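PDB 3WEU: L-lysine 6-oxidase from Marinomonas mediterranea, which oxidises the side-chain amine of L-lysine with a cysteine tryptophylquinone cofactor, releasing ammonium and the hydrogen peroxide that makes it antibacterial. Local coordinates for residues 98-103 against 390-395; 352-357 against 396-401; 384-389 against 528-533; 520-525 against 570-575; 532-537 against 564-569. All coordinates share one frame; numbering follows the deposited sequence.

Contact 1 (98-103 against 390-395). With SO4 (sulfate ion), chain C.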
# COMPACT_ATOMS: atom_id res chain seq x y z
N GLU A 98 -21.03 -7.41 7.10
CA GLU A 98 -20.44 -6.11 6.88
C GLU A 98 -21.52 -5.01 7.16
O GLU A 98 -22.70 -5.22 6.82
CB GLU A 98 -19.95 -6.02 5.42
CG GLU A 98 -18.65 -6.77 5.15
CD GLU A 98 -18.02 -6.43 3.80
OE1 GLU A 98 -18.61 -5.68 2.97
OE2 GLU A 98 -16.88 -6.92 3.57
N PHE A 99 -21.13 -3.88 7.74
CA PHE A 99 -22.08 -2.82 7.97
C PHE A 99 -22.34 -2.03 6.68
O PHE A 99 -21.44 -1.50 6.05
CB PHE A 99 -21.64 -1.88 9.11
CG PHE A 99 -22.75 -0.89 9.48
CD1 PHE A 99 -23.86 -1.32 10.19
CD2 PHE A 99 -22.69 0.41 9.03
CE1 PHE A 99 -24.88 -0.46 10.48
CE2 PHE A 99 -23.74 1.26 9.32
CZ PHE A 99 -24.80 0.84 10.05
N ARG A 100 -23.60 -2.03 6.27
CA ARG A 100 -24.10 -1.26 5.17
C ARG A 100 -25.30 -0.39 5.51
O ARG A 100 -26.43 -0.60 4.97
CB ARG A 100 -24.48 -2.24 4.06
CG ARG A 100 -23.22 -2.76 3.39
CD ARG A 100 -23.64 -3.60 2.22
NE ARG A 100 -22.52 -4.08 1.40
CZ ARG A 100 -22.66 -4.72 0.25
NH1 ARG A 100 -23.87 -5.03 -0.22
NH2 ARG A 100 -21.58 -5.07 -0.44
N GLU A 101 -25.07 0.56 6.44
CA GLU A 101 -26.10 1.42 6.85
C GLU A 101 -27.36 0.67 7.26
O GLU A 101 -27.30 -0.21 8.14
CB GLU A 101 -26.29 2.50 5.78
CG GLU A 101 -25.02 3.25 5.47
CD GLU A 101 -24.08 2.52 4.50
OE1 GLU A 101 -24.51 2.10 3.40
OE2 GLU A 101 -22.93 2.34 4.90
N LEU A 102 -28.50 1.00 6.65
CA LEU A 102 -29.76 0.48 7.12
C LEU A 102 -30.13 -0.89 6.55
O LEU A 102 -31.15 -1.48 6.95
CB LEU A 102 -30.86 1.44 6.84
CG LEU A 102 -31.21 2.58 7.77
CD1 LEU A 102 -31.05 2.47 9.26
CD2 LEU A 102 -31.40 3.97 7.25
N ASN A 103 -29.25 -1.42 5.68
CA ASN A 103 -29.54 -2.77 5.13
C ASN A 103 -29.44 -3.75 6.24
O ASN A 103 -28.45 -3.76 7.03
CB ASN A 103 -28.58 -3.11 4.02
CG ASN A 103 -28.80 -2.24 2.77
OD1 ASN A 103 -29.81 -2.37 2.04
ND2 ASN A 103 -27.94 -1.29 2.59
N ASN A 390 -29.13 3.91 -5.06
CA ASN A 390 -28.64 2.97 -6.06
C ASN A 390 -27.31 2.32 -5.77
O ASN A 390 -26.66 1.85 -6.67
CB ASN A 390 -28.62 3.58 -7.47
CG ASN A 390 -27.65 4.73 -7.60
OD1 ASN A 390 -27.34 5.41 -6.62
ND2 ASN A 390 -27.21 5.01 -8.80
N PHE A 391 -26.92 2.27 -4.49
CA PHE A 391 -25.70 1.55 -4.08
C PHE A 391 -26.00 0.10 -3.87
O PHE A 391 -27.17 -0.32 -3.84
CB PHE A 391 -25.19 2.12 -2.75
CG PHE A 391 -24.25 3.30 -2.90
CD1 PHE A 391 -24.45 4.27 -3.87
CD2 PHE A 391 -23.20 3.46 -1.95
CE1 PHE A 391 -23.59 5.35 -3.96
CE2 PHE A 391 -22.34 4.55 -2.03
CZ PHE A 391 -22.57 5.51 -3.02
N TYR A 392 -24.93 -0.67 -3.81
CA TYR A 392 -24.93 -2.08 -3.45
C TYR A 392 -25.74 -2.94 -4.42
O TYR A 392 -26.35 -3.90 -4.00
CB TYR A 392 -25.49 -2.26 -2.03
CG TYR A 392 -24.80 -1.42 -0.98
CD1 TYR A 392 -23.41 -1.44 -0.85
CD2 TYR A 392 -25.54 -0.62 -0.11
CE1 TYR A 392 -22.76 -0.67 0.14
CE2 TYR A 392 -24.91 0.11 0.90
CZ TYR A 392 -23.55 0.10 1.03
OH TYR A 392 -22.93 0.86 2.03
N ASP A 393 -25.79 -2.51 -5.69
CA ASP A 393 -26.60 -3.13 -6.72
C ASP A 393 -28.07 -3.11 -6.40
O ASP A 393 -28.80 -3.90 -6.89
CB ASP A 393 -26.08 -4.55 -7.02
CG ASP A 393 -24.65 -4.54 -7.48
OD1 ASP A 393 -24.25 -3.63 -8.23
OD2 ASP A 393 -23.90 -5.40 -7.11
N LEU A 394 -28.54 -2.14 -5.60
CA LEU A 394 -29.93 -2.00 -5.30
C LEU A 394 -30.46 -0.81 -6.06
O LEU A 394 -29.71 -0.00 -6.54
CB LEU A 394 -30.13 -1.67 -3.79
CG LEU A 394 -29.46 -2.68 -2.83
CD1 LEU A 394 -29.67 -2.27 -1.37
CD2 LEU A 394 -30.04 -4.10 -3.08
N THR A 395 -31.77 -0.65 -6.10
CA THR A 395 -32.31 0.60 -6.62
C THR A 395 -33.15 1.27 -5.56
O THR A 395 -33.64 2.37 -5.77
CB THR A 395 -33.17 0.39 -7.90
OG1 THR A 395 -34.17 -0.56 -7.61
CG2 THR A 395 -32.34 -0.10 -9.09
S SO4 C . -17.28 -3.88 7.71
O1 SO4 C . -17.58 -4.05 6.24
O2 SO4 C . -16.62 -5.20 8.11
O3 SO4 C . -16.27 -2.78 7.92
O4 SO4 C . -18.50 -3.50 8.56
O HOH W 1 -25.85 -5.99 -2.35
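Tyr392 reaches from its loop toward the loop of residues 98-103 and meets three side chains there. Arg100 lies over one face of the ring: CD sits above the centre of the Tyr392 ring, 3.7 Å from the centroid, as a CH-pi contact. The guanidinium then slides on over the same face toward the rim, with Arg100 CZ 3.5 Å from Tyr392 CD1 and the two planes only 11° apart. Because the arginine chain is extended from CG to NE, it runs past the tyrosine in the opposite direction.

The polar contact is at the ring's edge. Tyr392 OH donates to Glu101 OE1, with carboxylate and ring nearly coplanar; the modelled 2.4 Å is very short, and its exact length is doubtful. Ser387 OG also bonds that OE1, which gives the buried carboxylate a second grip. A water accepts weakly from Arg100 NH1 and donates to Tyr392 O.

Asn103 adds van der Waals contacts. Its ND2 lies 3.7 Å from Tyr392 CD2, and its OD1 meets Leu394 CD1 tip to tip at 3.4 Å. The same ND2 bonds Arg100 O within the type II' turn from Arg100 to Asn103, and Asn397 OD1 besides, while a type I' turn from Phe391 to Leu394 carries the tyrosine.

The contact joins two loops: one between strand 80-91 and helix 129-134, in the N-terminal family region, the other between strands 381-382 and 400-402, in the C-terminal one.

Contact 2 (352-357 against 396-401). With EDO (1,2-ethanediol), chain N.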
# COMPACT_ATOMS: atom_id res chain seq x y z
N LYS A 352 -41.04 4.16 7.48
CA LYS A 352 -40.05 3.11 7.29
C LYS A 352 -40.42 2.26 6.08
O LYS A 352 -40.34 1.03 6.12
CB LYS A 352 -39.86 2.34 8.54
CG LYS A 352 -38.99 3.25 9.53
CD LYS A 352 -38.46 2.44 10.66
CE LYS A 352 -37.52 3.16 11.59
NZ LYS A 352 -38.13 4.38 12.11
N VAL A 353 -40.59 2.95 4.96
CA VAL A 353 -41.02 2.32 3.68
C VAL A 353 -39.84 2.33 2.75
O VAL A 353 -39.23 3.34 2.55
CB VAL A 353 -42.16 3.09 3.04
CG1 VAL A 353 -42.52 2.50 1.65
CG2 VAL A 353 -43.36 3.00 3.95
N ILE A 354 -39.52 1.20 2.16
CA ILE A 354 -38.47 1.12 1.19
C ILE A 354 -38.83 1.90 -0.09
O ILE A 354 -39.96 1.80 -0.56
CB ILE A 354 -38.28 -0.37 0.86
CG1 ILE A 354 -37.59 -1.06 2.07
CG2 ILE A 354 -37.54 -0.55 -0.44
CD1 ILE A 354 -37.62 -2.56 1.87
N GLY A 355 -37.86 2.60 -0.66
CA GLY A 355 -38.03 3.34 -1.91
C GLY A 355 -38.77 4.63 -1.81
O GLY A 355 -39.21 5.13 -2.82
N ASP A 356 -38.95 5.22 -0.60
CA ASP A 356 -39.70 6.43 -0.50
C ASP A 356 -38.68 7.51 -0.06
O ASP A 356 -38.20 7.49 1.06
CB ASP A 356 -40.75 6.18 0.52
CG ASP A 356 -41.74 7.31 0.67
OD1 ASP A 356 -41.49 8.49 0.27
OD2 ASP A 356 -42.81 6.98 1.26
N TYR A 357 -38.24 8.35 -0.95
CA TYR A 357 -37.15 9.26 -0.69
C TYR A 357 -37.58 10.67 -0.35
O TYR A 357 -36.91 11.35 0.47
CB TYR A 357 -36.15 9.25 -1.90
CG TYR A 357 -35.56 7.90 -2.05
CD1 TYR A 357 -34.59 7.46 -1.13
CD2 TYR A 357 -36.03 6.98 -3.01
CE1 TYR A 357 -34.08 6.17 -1.19
CE2 TYR A 357 -35.53 5.71 -3.07
CZ TYR A 357 -34.57 5.31 -2.19
OH TYR A 357 -34.10 4.03 -2.17
N ASP A 396 -33.29 0.66 -4.40
CA ASP A 396 -34.15 1.19 -3.39
C ASP A 396 -33.52 1.13 -1.96
O ASP A 396 -34.21 0.93 -0.97
CB ASP A 396 -35.50 0.53 -3.40
CG ASP A 396 -35.44 -0.92 -3.21
OD1 ASP A 396 -34.35 -1.47 -3.01
OD2 ASP A 396 -36.52 -1.52 -3.33
N ASN A 397 -32.20 1.30 -1.92
CA ASN A 397 -31.47 1.39 -0.65
C ASN A 397 -32.08 2.53 0.19
O ASN A 397 -32.36 3.64 -0.34
CB ASN A 397 -30.04 1.67 -0.98
CG ASN A 397 -29.15 1.67 0.25
OD1 ASN A 397 -29.31 0.84 1.19
ND2 ASN A 397 -28.26 2.67 0.30
N VAL A 398 -32.29 2.27 1.47
CA VAL A 398 -32.95 3.26 2.34
C VAL A 398 -31.96 4.38 2.66
O VAL A 398 -30.81 4.10 3.10
CB VAL A 398 -33.43 2.61 3.61
CG1 VAL A 398 -34.03 3.60 4.62
CG2 VAL A 398 -34.51 1.56 3.27
N VAL A 399 -32.46 5.60 2.48
CA VAL A 399 -31.70 6.84 2.75
C VAL A 399 -32.35 7.53 3.94
O VAL A 399 -33.55 7.56 4.10
CB VAL A 399 -31.78 7.74 1.52
CG1 VAL A 399 -31.26 9.16 1.75
CG2 VAL A 399 -31.04 7.08 0.38
N GLU A 400 -31.52 8.11 4.82
CA GLU A 400 -32.05 8.97 5.87
C GLU A 400 -30.98 10.01 6.18
O GLU A 400 -30.06 9.77 6.92
CB GLU A 400 -32.45 8.17 7.10
CG GLU A 400 -33.17 9.02 8.09
CD GLU A 400 -33.09 8.47 9.49
OE1 GLU A 400 -34.05 7.70 9.84
OE2 GLU A 400 -32.10 8.78 10.24
N LYS A 401 -31.08 11.13 5.53
CA LYS A 401 -29.92 12.05 5.42
C LYS A 401 -29.68 12.84 6.71
O LYS A 401 -28.50 13.01 7.15
CB LYS A 401 -30.16 13.02 4.33
CG LYS A 401 -30.09 12.44 2.94
CD LYS A 401 -30.20 13.54 1.89
CE LYS A 401 -29.92 12.94 0.50
NZ LYS A 401 -29.83 14.04 -0.49
C1 EDO N . -41.81 4.53 13.94
O1 EDO N . -41.01 4.00 12.86
C2 EDO N . -41.04 5.30 15.01
O2 EDO N . -39.65 5.03 14.95
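Gly355 and Asp396 bring the two backbones within 4.7 Å, CA to CA, and the end-to-end directions of the touching parts are 59° apart. A type II turn from Val353 to Asp356 bends the first segment, with Gly355 at positive phi; the second runs as loop into strand 400-402.

Tyr357 carries the main polar contact. Its OH donates to Asn397 O at 2.6 Å, approaching from above the carbonyl plane, 47° out of it, although the oxygen itself lies at the edge of the tyrosine ring. Further back along the ring, Tyr357 CE1 packs on Val399 CG2 at 3.5 Å, the two side chains crossing at about a right angle.

Ile354 lies against Asp396, its CG2 methyl 3.2 Å from Asp396 OD2. Asp396 CG sits between the backbone N and the carbonyl carbon (chi1 58°). Ile354 CG1 also reaches Val398 CG2 at 4.2 Å.

Chemically the contact is a mixed one: a single hydroxyl-to-carbonyl bond fixes the tyrosine tip, and the rest is van der Waals contact of aliphatic groups with the ring, the carboxylate and each other. OD1 of Asp396 forms a salt bridge to Arg117 of the N-terminal region, which probably offsets the charge beside the isoleucine methyl.

Contact 3 (384-389 against 528-533)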
# COMPACT_ATOMS: atom_id res chain seq x y z
N ASN A 384 -28.70 7.40 7.50
CA ASN A 384 -27.97 7.16 6.28
C ASN A 384 -27.78 8.32 5.36
O ASN A 384 -28.57 8.55 4.42
CB ASN A 384 -28.50 5.96 5.47
CG ASN A 384 -27.68 5.74 4.25
OD1 ASN A 384 -26.50 6.07 4.24
ND2 ASN A 384 -28.25 5.12 3.23
N SER A 385 -26.69 9.04 5.60
CA SER A 385 -26.22 10.11 4.76
C SER A 385 -25.04 9.65 3.88
O SER A 385 -24.37 10.49 3.30
CB SER A 385 -25.73 11.25 5.65
OG SER A 385 -24.81 10.74 6.66
N VAL A 386 -24.76 8.37 3.87
CA VAL A 386 -23.55 7.78 3.31
C VAL A 386 -23.77 7.11 1.96
O VAL A 386 -22.98 7.33 1.00
CB VAL A 386 -23.01 6.73 4.32
CG1 VAL A 386 -21.75 6.08 3.78
CG2 VAL A 386 -22.61 7.47 5.63
N SER A 387 -24.82 6.32 1.84
CA SER A 387 -25.05 5.58 0.54
C SER A 387 -26.35 6.00 -0.15
O SER A 387 -27.33 6.31 0.49
CB SER A 387 -25.01 4.06 0.81
OG SER A 387 -26.00 3.71 1.79
N SER A 388 -26.33 6.07 -1.47
CA SER A 388 -27.49 6.47 -2.23
C SER A 388 -28.46 5.34 -2.44
O SER A 388 -28.16 4.17 -2.17
CB SER A 388 -27.00 6.94 -3.63
OG SER A 388 -26.18 8.07 -3.57
N SER A 389 -29.61 5.68 -3.01
CA SER A 389 -30.66 4.71 -3.33
C SER A 389 -30.14 3.59 -4.21
O SER A 389 -30.63 2.47 -4.12
CB SER A 389 -31.81 5.41 -4.08
OG SER A 389 -31.38 6.01 -5.31
N VAL A 528 -30.12 10.60 -3.45
CA VAL A 528 -28.69 10.61 -3.68
C VAL A 528 -27.91 11.09 -2.45
O VAL A 528 -28.16 12.19 -1.94
CB VAL A 528 -28.37 11.56 -4.79
CG1 VAL A 528 -26.85 11.58 -4.99
CG2 VAL A 528 -29.04 11.06 -6.11
N ASN A 529 -27.01 10.24 -1.97
CA ASN A 529 -25.97 10.73 -1.03
C ASN A 529 -24.63 10.99 -1.75
O ASN A 529 -23.99 11.98 -1.48
CB ASN A 529 -25.79 9.79 0.15
CG ASN A 529 -26.81 10.04 1.24
OD1 ASN A 529 -27.02 11.17 1.60
ND2 ASN A 529 -27.41 9.01 1.78
N LYS A 530 -24.23 10.09 -2.63
CA LYS A 530 -22.93 10.17 -3.33
C LYS A 530 -23.17 9.92 -4.83
O LYS A 530 -24.12 9.23 -5.21
CB LYS A 530 -21.89 9.18 -2.73
CG LYS A 530 -21.60 9.58 -1.32
CD LYS A 530 -20.29 9.30 -0.76
CE LYS A 530 -20.37 9.45 0.73
NZ LYS A 530 -19.25 8.62 1.11
N ALA A 531 -22.30 10.48 -5.63
CA ALA A 531 -22.36 10.30 -7.08
C ALA A 531 -20.95 10.22 -7.57
O ALA A 531 -19.99 10.56 -6.79
CB ALA A 531 -22.99 11.52 -7.66
N SER A 532 -20.77 9.83 -8.84
CA SER A 532 -19.40 9.93 -9.39
C SER A 532 -19.23 11.35 -9.85
O SER A 532 -20.18 12.05 -10.19
CB SER A 532 -19.21 8.95 -10.53
OG SER A 532 -20.07 9.34 -11.56
N GLN A 533 -18.00 11.83 -9.82
CA GLN A 533 -17.73 13.14 -10.24
C GLN A 533 -16.54 13.13 -11.19
O GLN A 533 -15.50 12.49 -10.88
CB GLN A 533 -17.46 14.00 -9.05
CG GLN A 533 -17.13 15.45 -9.36
CD GLN A 533 -16.91 16.26 -8.10
OE1 GLN A 533 -17.85 16.79 -7.44
NE2 GLN A 533 -15.65 16.37 -7.75
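Asn529 pushes its side chain into the curl of residues 384-389. From Asn529 CB, 3.5 Å from Ser385 O, the chain leads to CG, which lies 3.2 Å from Ser385 C; chi1 of -83° sets CG anti to the carbonyl carbon and beside the backbone N, against that peptide. OD1 stays beside the same peptide. ND2, at the tip, donates twice: to Asn384 O at 2.9 Å and to Ser387 O at 3.0 Å. The bond to Ser387 O is the straighter, with an N-H...O angle of 162°, and lies in the amide plane of Asn529, yet ND2 stands above the plane of each carbonyl it serves.

The curl that receives it is shaped by Asn384 OD1, whose bond from Val386 N makes an Asx turn and whose bond from Ser387 N, one residue further on, completes an Asx motif. The ND2 of Asn384 also bonds Val398 O, tying the loop to the chain leading into strand 400-402. The loop belongs to the C-terminal family region and meets the chain where strand 530-543 begins.

Ser388 OG works in both senses, accepting from Asn529 N at 2.8 Å and donating to Lys530 O, in that carbonyl's plane and on a lone pair. Lys530, extended beyond CG, runs across Val386 O, with Lys530 CE 3.4 Å away; this buried carbonyl oxygen has no hydrogen-bonding partner in the model.

Contact 4 (520-525 against 570-575)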
# COMPACT_ATOMS: atom_id res chain seq x y z
N THR A 520 -20.36 15.33 4.83
CA THR A 520 -20.80 16.30 3.88
C THR A 520 -21.98 15.69 3.13
O THR A 520 -21.80 14.73 2.36
CB THR A 520 -19.56 16.59 2.97
OG1 THR A 520 -18.60 17.30 3.81
CG2 THR A 520 -19.92 17.45 1.88
N VAL A 521 -23.17 16.22 3.36
CA VAL A 521 -24.45 15.59 2.96
C VAL A 521 -25.18 16.43 1.89
O VAL A 521 -25.48 17.63 2.06
CB VAL A 521 -25.40 15.43 4.18
CG1 VAL A 521 -26.59 14.57 3.80
CG2 VAL A 521 -24.63 14.83 5.38
N ASN A 522 -25.47 15.78 0.76
CA ASN A 522 -26.18 16.42 -0.33
C ASN A 522 -27.57 16.82 0.17
O ASN A 522 -28.22 16.02 0.87
CB ASN A 522 -26.38 15.43 -1.50
CG ASN A 522 -27.36 15.97 -2.50
OD1 ASN A 522 -28.54 15.69 -2.44
ND2 ASN A 522 -26.90 16.89 -3.30
N PHE A 523 -28.08 17.96 -0.27
CA PHE A 523 -29.43 18.29 0.12
C PHE A 523 -30.37 18.67 -1.05
O PHE A 523 -31.37 19.34 -0.85
CB PHE A 523 -29.44 19.34 1.19
CG PHE A 523 -28.75 20.62 0.83
CD1 PHE A 523 -29.47 21.70 0.39
CD2 PHE A 523 -27.40 20.80 1.09
CE1 PHE A 523 -28.87 22.93 0.11
CE2 PHE A 523 -26.78 22.02 0.80
CZ PHE A 523 -27.51 23.09 0.30
N SER A 524 -30.04 18.25 -2.24
CA SER A 524 -30.81 18.67 -3.45
C SER A 524 -31.58 17.53 -4.05
O SER A 524 -32.57 17.73 -4.73
CB SER A 524 -29.88 19.24 -4.52
OG SER A 524 -28.91 18.30 -4.91
N GLU A 525 -31.12 16.30 -3.85
CA GLU A 525 -31.73 15.13 -4.50
C GLU A 525 -31.96 14.08 -3.42
O GLU A 525 -31.00 13.43 -2.95
CB GLU A 525 -30.81 14.54 -5.57
CG GLU A 525 -30.75 15.41 -6.84
CD GLU A 525 -32.05 15.28 -7.65
OE1 GLU A 525 -32.96 14.49 -7.29
OE2 GLU A 525 -32.17 16.07 -8.56
N VAL A 570 -18.47 10.54 -4.41
CA VAL A 570 -18.31 11.72 -3.60
C VAL A 570 -19.65 12.35 -3.32
O VAL A 570 -20.55 12.16 -4.08
CB VAL A 570 -17.42 12.76 -4.28
CG1 VAL A 570 -16.02 12.13 -4.47
CG2 VAL A 570 -18.01 13.27 -5.58
N PRO A 571 -19.76 13.07 -2.22
CA PRO A 571 -21.00 13.75 -1.94
C PRO A 571 -21.43 14.62 -3.10
O PRO A 571 -20.65 15.36 -3.62
CB PRO A 571 -20.65 14.61 -0.69
CG PRO A 571 -19.54 13.84 -0.00
CD PRO A 571 -18.74 13.29 -1.16
N LEU A 572 -22.66 14.51 -3.52
CA LEU A 572 -23.19 15.34 -4.59
C LEU A 572 -23.37 16.76 -4.11
O LEU A 572 -24.10 16.97 -3.15
CB LEU A 572 -24.52 14.82 -5.10
CG LEU A 572 -25.13 15.59 -6.27
CD1 LEU A 572 -24.25 15.36 -7.55
CD2 LEU A 572 -26.56 15.18 -6.46
N PRO A 573 -22.75 17.74 -4.75
CA PRO A 573 -23.07 19.13 -4.39
C PRO A 573 -24.49 19.48 -4.83
O PRO A 573 -24.93 18.91 -5.81
CB PRO A 573 -22.12 19.93 -5.22
CG PRO A 573 -21.08 18.98 -5.69
CD PRO A 573 -21.73 17.67 -5.81
N PRO A 574 -25.18 20.39 -4.16
CA PRO A 574 -24.68 21.13 -3.02
C PRO A 574 -24.84 20.33 -1.74
O PRO A 574 -25.78 19.51 -1.60
CB PRO A 574 -25.55 22.40 -3.01
CG PRO A 574 -26.87 21.86 -3.49
CD PRO A 574 -26.47 20.92 -4.63
N ALA A 575 -23.89 20.51 -0.81
CA ALA A 575 -23.89 19.68 0.36
C ALA A 575 -23.69 20.49 1.61
O ALA A 575 -23.21 21.64 1.54
CB ALA A 575 -22.83 18.63 0.28
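Phe523 takes Pro574 over one face of its ring: CG of the proline lies 4.3 Å from the ring centroid, offset toward the rim, in a CH-pi contact, and the two side chains cross at about a right angle. At the ring's edge, in its plane, are Val521 O and the carbonyl carbon of Ala575. The amide of Asn522 is the other flat group. Within its plane ND2 gives one N-H to Leu572 O at 2.8 Å and the other to Ser524 OG at 2.9 Å, whereas Leu572 O receives the bond from above its own carbonyl plane.

The OD1 end accepts from Ser524 N, which makes an Asx turn, and from Glu525 N, which gives the wider Asx motif, where strand 518-522 gives way to loop. That strand pairs antiparallel with strand 575-579: Asn522 and Ala575 form a non-hydrogen-bonded pair with CA atoms 4.0 Å apart, and Phe523 N donates to Pro574 O just beyond it. The peptide before Pro574 is cis, in the link between strands 557-571 and 575-579.

Thr520 CG2, anti to the backbone N, touches Ala575 CB at 3.5 Å. Pro571 CB approaches Thr520 O at 3.3 Å, and Leu572 CD2 packs beside ND2 of Asn522.

Contact 5 (532-537 against 564-569)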
# COMPACT_ATOMS: atom_id res chain seq x y z
N SER A 532 -20.77 9.83 -8.84
CA SER A 532 -19.40 9.93 -9.39
C SER A 532 -19.23 11.35 -9.85
O SER A 532 -20.18 12.05 -10.19
CB SER A 532 -19.21 8.95 -10.53
OG SER A 532 -20.07 9.34 -11.56
N GLN A 533 -18.00 11.83 -9.82
CA GLN A 533 -17.73 13.14 -10.24
C GLN A 533 -16.54 13.13 -11.19
O GLN A 533 -15.50 12.49 -10.88
CB GLN A 533 -17.46 14.00 -9.05
CG GLN A 533 -17.13 15.45 -9.36
CD GLN A 533 -16.91 16.26 -8.10
OE1 GLN A 533 -17.85 16.79 -7.44
NE2 GLN A 533 -15.65 16.37 -7.75
N THR A 534 -16.69 13.82 -12.31
CA THR A 534 -15.60 13.93 -13.29
C THR A 534 -15.28 15.36 -13.39
O THR A 534 -16.15 16.20 -13.78
CB THR A 534 -15.96 13.30 -14.64
OG1 THR A 534 -16.26 11.92 -14.43
CG2 THR A 534 -14.81 13.40 -15.68
N GLU A 535 -14.02 15.68 -13.09
CA GLU A 535 -13.50 17.04 -13.17
C GLU A 535 -12.47 17.05 -14.32
O GLU A 535 -11.45 16.35 -14.24
CB GLU A 535 -12.79 17.47 -11.88
CG GLU A 535 -12.38 18.94 -11.96
CD GLU A 535 -11.41 19.40 -10.87
OE1 GLU A 535 -11.11 18.63 -9.96
OE2 GLU A 535 -10.94 20.57 -10.94
N THR A 536 -12.79 17.76 -15.39
CA THR A 536 -11.89 17.88 -16.58
C THR A 536 -11.38 19.29 -16.64
O THR A 536 -12.16 20.24 -16.66
CB THR A 536 -12.64 17.53 -17.85
OG1 THR A 536 -13.23 16.23 -17.66
CG2 THR A 536 -11.70 17.47 -19.06
N VAL A 537 -10.05 19.46 -16.64
CA VAL A 537 -9.45 20.76 -16.70
C VAL A 537 -8.66 20.83 -17.99
O VAL A 537 -7.74 20.07 -18.18
CB VAL A 537 -8.52 21.02 -15.51
CG1 VAL A 537 -7.93 22.43 -15.63
CG2 VAL A 537 -9.28 20.94 -14.19
N LYS A 564 -8.04 14.82 -16.36
CA LYS A 564 -9.35 14.23 -16.10
C LYS A 564 -9.27 13.48 -14.82
O LYS A 564 -8.59 12.48 -14.69
CB LYS A 564 -9.81 13.34 -17.23
CG LYS A 564 -11.34 13.10 -17.16
CD LYS A 564 -11.91 12.17 -18.24
CE LYS A 564 -11.10 10.89 -18.30
NZ LYS A 564 -11.85 9.66 -18.61
N ASN A 565 -9.92 14.02 -13.80
CA ASN A 565 -10.00 13.31 -12.52
C ASN A 565 -11.39 12.75 -12.23
O ASN A 565 -12.37 13.52 -12.15
CB ASN A 565 -9.61 14.25 -11.40
CG ASN A 565 -8.80 13.54 -10.33
OD1 ASN A 565 -7.61 13.31 -10.54
ND2 ASN A 565 -9.43 13.15 -9.21
N VAL A 566 -11.49 11.45 -12.09
CA VAL A 566 -12.73 10.81 -11.78
C VAL A 566 -12.73 10.28 -10.35
O VAL A 566 -11.80 9.64 -9.93
CB VAL A 566 -12.98 9.67 -12.77
CG1 VAL A 566 -14.38 9.13 -12.59
CG2 VAL A 566 -12.77 10.18 -14.19
N ASP A 567 -13.74 10.65 -9.57
CA ASP A 567 -13.94 10.05 -8.26
C ASP A 567 -15.25 9.37 -8.32
O ASP A 567 -16.29 10.04 -8.61
CB ASP A 567 -13.98 11.11 -7.16
CG ASP A 567 -12.70 11.87 -7.04
OD1 ASP A 567 -11.78 11.36 -6.37
OD2 ASP A 567 -12.58 12.96 -7.62
N GLU A 568 -15.27 8.11 -7.95
CA GLU A 568 -16.43 7.27 -8.13
C GLU A 568 -17.59 7.55 -7.15
O GLU A 568 -18.76 7.32 -7.47
CB GLU A 568 -16.03 5.78 -8.11
CG GLU A 568 -16.70 4.93 -9.21
CD GLU A 568 -16.49 5.40 -10.69
OE1 GLU A 568 -17.43 5.27 -11.54
OE2 GLU A 568 -15.40 5.89 -11.05
N LYS A 569 -17.28 8.03 -5.95
CA LYS A 569 -18.32 8.18 -4.93
C LYS A 569 -17.95 9.37 -4.08
O LYS A 569 -17.18 9.19 -3.13
CB LYS A 569 -18.38 6.95 -4.01
CG LYS A 569 -18.67 5.65 -4.75
CD LYS A 569 -19.38 4.57 -3.93
CE LYS A 569 -18.98 4.50 -2.45
NZ LYS A 569 -17.55 4.27 -2.10
O HOH W 2 -13.43 14.58 -9.42
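Gln533 and Asp567 exchange two backbone hydrogen bonds, and Glu535 and Asn565 two more; these four hold the strands together. In the first pair Gln533 N reaches Asp567 O at 2.8 Å; in the second, Glu535 N meets Asn565 O at 2.9 Å. The strand axes approach to 4.7 Å and run antiparallel at 170°. Lys564 also makes backbone hydrogen bonds to the second subunit, bringing the arm into the assembly.

Between the hydrogen-bonded pairs, CA-H groups point at carbonyls: Val566 CA lies 3.4 Å from Gln533 O, and Thr534 CA makes a like contact with Asn565 O. Near the corner at 568 and 569, Ser532 CA faces Asp567 O at 3.2 Å.

Side-chain contacts are light. On the face bearing Thr534, Thr536, Lys564 and Val566, Thr534 OG1 lies beside Val566 CG1 at 3.8 Å, both side chains pointing the same way. Lys564 CG, anti to the backbone N (chi1 -162°), is placed 3.7 Å from Thr536 OG1, and also meets the Thr534 methyl. On the other face a water lies 2.6 Å from Asp567 OD2.

Main-chain bonding thus carries this two-stranded antiparallel arm, while mostly polar or charged side chains, many of them exposed, suit a solvent-facing surface.

In the fold
Contacts 1, 2 and 3 cluster, their centres 11 to 12 Å apart, around the loop between strands 381-382 and 400-402, which supplies one segment to contact 1 and one to contact 3 and runs into contact 2. Their segments alternate along the chain, so the three interlock, and contact 1 brings in the N-terminal family region. Contact 4 lies about 8 Å from contact 3, centre to centre. Lys401 of contact 2 reaches contact 4 through bonds to Asn522 O and Glu525 O. Contact 5 is nested inside the loop closed by contact 4. Contacts 3 and 4 tie the base of the arm to the body, and contact 5 pairs its strands, 530-543 and 557-571, beyond.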